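Local coordinates for inactive PncC family protein (Escherichia coli O157:H7, PDB 5KOL) that belongs to the CinA family but lacks nicotinamide-nucleotide (NMN) amidohydrolase activity, its actual role being unknown, at residues A[93-98]-A[133-138]. Residues are numbered along the deposited sequence; the frame is centred on the assembly and turned at random.
Sequences KVAAEM and WFAWHI
Trp133 turns its CG anti to its own carbonyl carbon, beside the backbone N (chi1 -87°), which carries the indole across toward strand 141-148, where it touches Thr144 and Val146, and leaves the CB methylene to meet Ala95. The CB atoms of Ala95 and Trp133 stand 4.1 Å apart. Ala135, the next residue on the same face of the strand, has no side-chain torsion to adjust: its methyl simply rises from the extended backbone toward the helix. Ala135 CB lies 3.9 Å from Ala95 CB. Ala135 CB comes still nearer to the helix backbone, 3.3 Å from Ala95 O and 3.6 Å from Ala96 N. The methyl of Ala95 in turn settles between Trp133 and Ala135, over the Phe134 carbonyl carbon. With alanine on both sides the two backbones come close, Ala96 CA lying 5.2 Å from Ala135 CA and the short axes approaching to 6.9 Å; alanine suits both places because its single methyl fills the gap between such closely spaced backbones. No hydrogen bond joins the segments, as suits apolar helix-on-sheet packing.

The contact joins two layers of an alpha/beta sandwich: helix 92-106 lies on one face of the mixed sheet, helix 153-171 on the other. Segment 93-98 crosses segment 133-138 at -34°, and Ala95 also touches Thr115 on the neighbouring strand 110-116. Alternation along the strand sends Phe134 and Trp136 to the other face, where large aromatic side chains suit the packing against helix 153-171; Phe134 meets the ring of Phe163 there, and Trp136 donates its buried NE1 to Ala164 O. On the helix side turned from the strand, Glu97 is partly exposed, a fitting place for a carboxylate; its OE1 is hydrogen-bonded to Ser83 OG and its OE2 to Ser80 N.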
loop_
_atom_site.group_PDB
_atom_site.type_symbol
_atom_site.label_atom_id
_atom_site.label_comp_id
_atom_site.label_asym_id
_atom_site.label_seq_id
_atom_site.Cartn_x
_atom_site.Cartn_y
_atom_site.Cartn_z
ATOM N N LYS A 93 -18.371 -3.429 10.696
ATOM C CA LYS A 93 -18.083 -4.848 10.530
ATOM C C LYS A 93 -16.945 -5.076 9.543
ATOM O O LYS A 93 -16.030 -5.865 9.811
ATOM C CB LYS A 93 -19.356 -5.582 10.090
ATOM C CG LYS A 93 -19.171 -7.060 9.772
ATOM C CD LYS A 93 -18.775 -7.889 10.980
ATOM C CE LYS A 93 -18.931 -9.385 10.687
ATOM N NZ LYS A 93 -18.476 -10.272 11.801
ATOM N N VAL A 94 -16.962 -4.382 8.399
ATOM C CA VAL A 94 -15.942 -4.634 7.386
ATOM C C VAL A 94 -14.571 -4.152 7.871
ATOM O O VAL A 94 -13.539 -4.812 7.664
ATOM C CB VAL A 94 -16.363 -3.976 6.056
ATOM C CG1 VAL A 94 -15.206 -3.968 5.061
ATOM C CG2 VAL A 94 -17.576 -4.719 5.474
ATOM N N ALA A 95 -14.539 -3.015 8.551
ATOM C CA ALA A 95 -13.278 -2.544 9.124
ATOM C C ALA A 95 -12.678 -3.598 10.056
ATOM O O ALA A 95 -11.489 -3.929 9.963
ATOM C CB ALA A 95 -13.528 -1.223 9.874
ATOM N N ALA A 96 -13.501 -4.145 10.962
ATOM C CA ALA A 96 -13.030 -5.185 11.870
ATOM C C ALA A 96 -12.476 -6.384 11.103
ATOM O O ALA A 96 -11.379 -6.878 11.405
ATOM C CB ALA A 96 -14.162 -5.606 12.816
ATOM N N GLU A 97 -13.214 -6.866 10.096
ATOM C CA GLU A 97 -12.703 -7.980 9.289
ATOM C C GLU A 97 -11.424 -7.621 8.549
ATOM O O GLU A 97 -10.566 -8.494 8.347
ATOM C CB GLU A 97 -13.746 -8.468 8.283
ATOM C CG GLU A 97 -14.991 -9.012 8.917
ATOM C CD GLU A 97 -15.970 -9.473 7.872
ATOM O OE1 GLU A 97 -16.790 -8.623 7.490
ATOM O OE2 GLU A 97 -15.927 -10.652 7.463
ATOM N N MET A 98 -11.286 -6.373 8.081
ATOM C CA MET A 98 -10.027 -6.049 7.418
ATOM C C MET A 98 -8.868 -6.131 8.396
ATOM O O MET A 98 -7.775 -6.573 8.032
ATOM C CB MET A 98 -10.033 -4.667 6.753
ATOM C CG MET A 98 -10.959 -4.516 5.559
ATOM S SD MET A 98 -11.292 -2.783 5.087
ATOM C CE MET A 98 -9.623 -2.272 4.571
ATOM N N TRP A 133 -14.587 4.598 8.945
ATOM C CA TRP A 133 -14.545 3.575 9.985
ATOM C C TRP A 133 -13.130 3.048 10.172
ATOM O O TRP A 133 -12.401 2.846 9.204
ATOM C CB TRP A 133 -15.472 2.425 9.631
ATOM C CG TRP A 133 -16.870 2.642 10.101
ATOM C CD1 TRP A 133 -17.926 3.073 9.358
ATOM C CD2 TRP A 133 -17.362 2.454 11.438
ATOM N NE1 TRP A 133 -19.055 3.151 10.143
ATOM C CE2 TRP A 133 -18.735 2.779 11.425
ATOM C CE3 TRP A 133 -16.773 2.043 12.643
ATOM C CZ2 TRP A 133 -19.541 2.706 12.579
ATOM C CZ3 TRP A 133 -17.578 1.964 13.792
ATOM C CH2 TRP A 133 -18.944 2.297 13.747
ATOM N N PHE A 134 -12.753 2.799 11.420
ATOM C CA PHE A 134 -11.416 2.325 11.739
ATOM C C PHE A 134 -11.520 1.062 12.571
ATOM O O PHE A 134 -12.473 0.894 13.327
ATOM C CB PHE A 134 -10.628 3.370 12.533
ATOM C CG PHE A 134 -10.462 4.695 11.832
ATOM C CD1 PHE A 134 -11.460 5.651 11.881
ATOM C CD2 PHE A 134 -9.277 4.999 11.187
ATOM C CE1 PHE A 134 -11.302 6.889 11.247
ATOM C CE2 PHE A 134 -9.095 6.237 10.554
ATOM C CZ PHE A 134 -10.111 7.181 10.587
ATOM N N ALA A 135 -10.517 0.192 12.473
ATOM C CA ALA A 135 -10.433 -0.939 13.393
ATOM C C ALA A 135 -8.975 -1.199 13.751
ATOM O O ALA A 135 -8.068 -0.966 12.939
ATOM C CB ALA A 135 -11.087 -2.217 12.798
ATOM N N TRP A 136 -8.755 -1.670 14.984
ATOM C CA TRP A 136 -7.433 -2.059 15.462
ATOM C C TRP A 136 -7.505 -3.411 16.156
ATOM O O TRP A 136 -8.407 -3.648 16.960
ATOM C CB TRP A 136 -6.859 -1.044 16.463
ATOM C CG TRP A 136 -6.840 0.380 15.952
ATOM C CD1 TRP A 136 -5.786 1.038 15.402
ATOM C CD2 TRP A 136 -7.938 1.305 15.955
ATOM N NE1 TRP A 136 -6.154 2.326 15.053
ATOM C CE2 TRP A 136 -7.471 2.512 15.390
ATOM C CE3 TRP A 136 -9.263 1.237 16.411
ATOM C CZ2 TRP A 136 -8.286 3.628 15.244
ATOM C CZ3 TRP A 136 -10.075 2.346 16.263
ATOM C CH2 TRP A 136 -9.585 3.527 15.684
ATOM N N HIS A 137 -6.529 -4.271 15.875
ATOM C CA HIS A 137 -6.362 -5.546 16.560
ATOM C C HIS A 137 -5.142 -5.433 17.462
ATOM O O HIS A 137 -4.045 -5.123 16.987
ATOM C CB HIS A 137 -6.181 -6.694 15.569
ATOM C CG HIS A 137 -5.967 -8.029 16.220
ATOM N ND1 HIS A 137 -6.966 -8.974 16.328
ATOM C CD2 HIS A 137 -4.868 -8.581 16.790
ATOM C CE1 HIS A 137 -6.494 -10.046 16.942
ATOM N NE2 HIS A 137 -5.222 -9.835 17.230
ATOM N N ILE A 138 -5.335 -5.659 18.756
ATOM C CA ILE A 138 -4.248 -5.628 19.727
ATOM C C ILE A 138 -4.449 -6.763 20.710
ATOM O O ILE A 138 -5.540 -6.910 21.271
ATOM C CB ILE A 138 -4.179 -4.304 20.504
ATOM C CG1 ILE A 138 -4.429 -3.119 19.584
ATOM C CG2 ILE A 138 -2.845 -4.206 21.232
ATOM C CD1 ILE A 138 -4.738 -1.854 20.306
#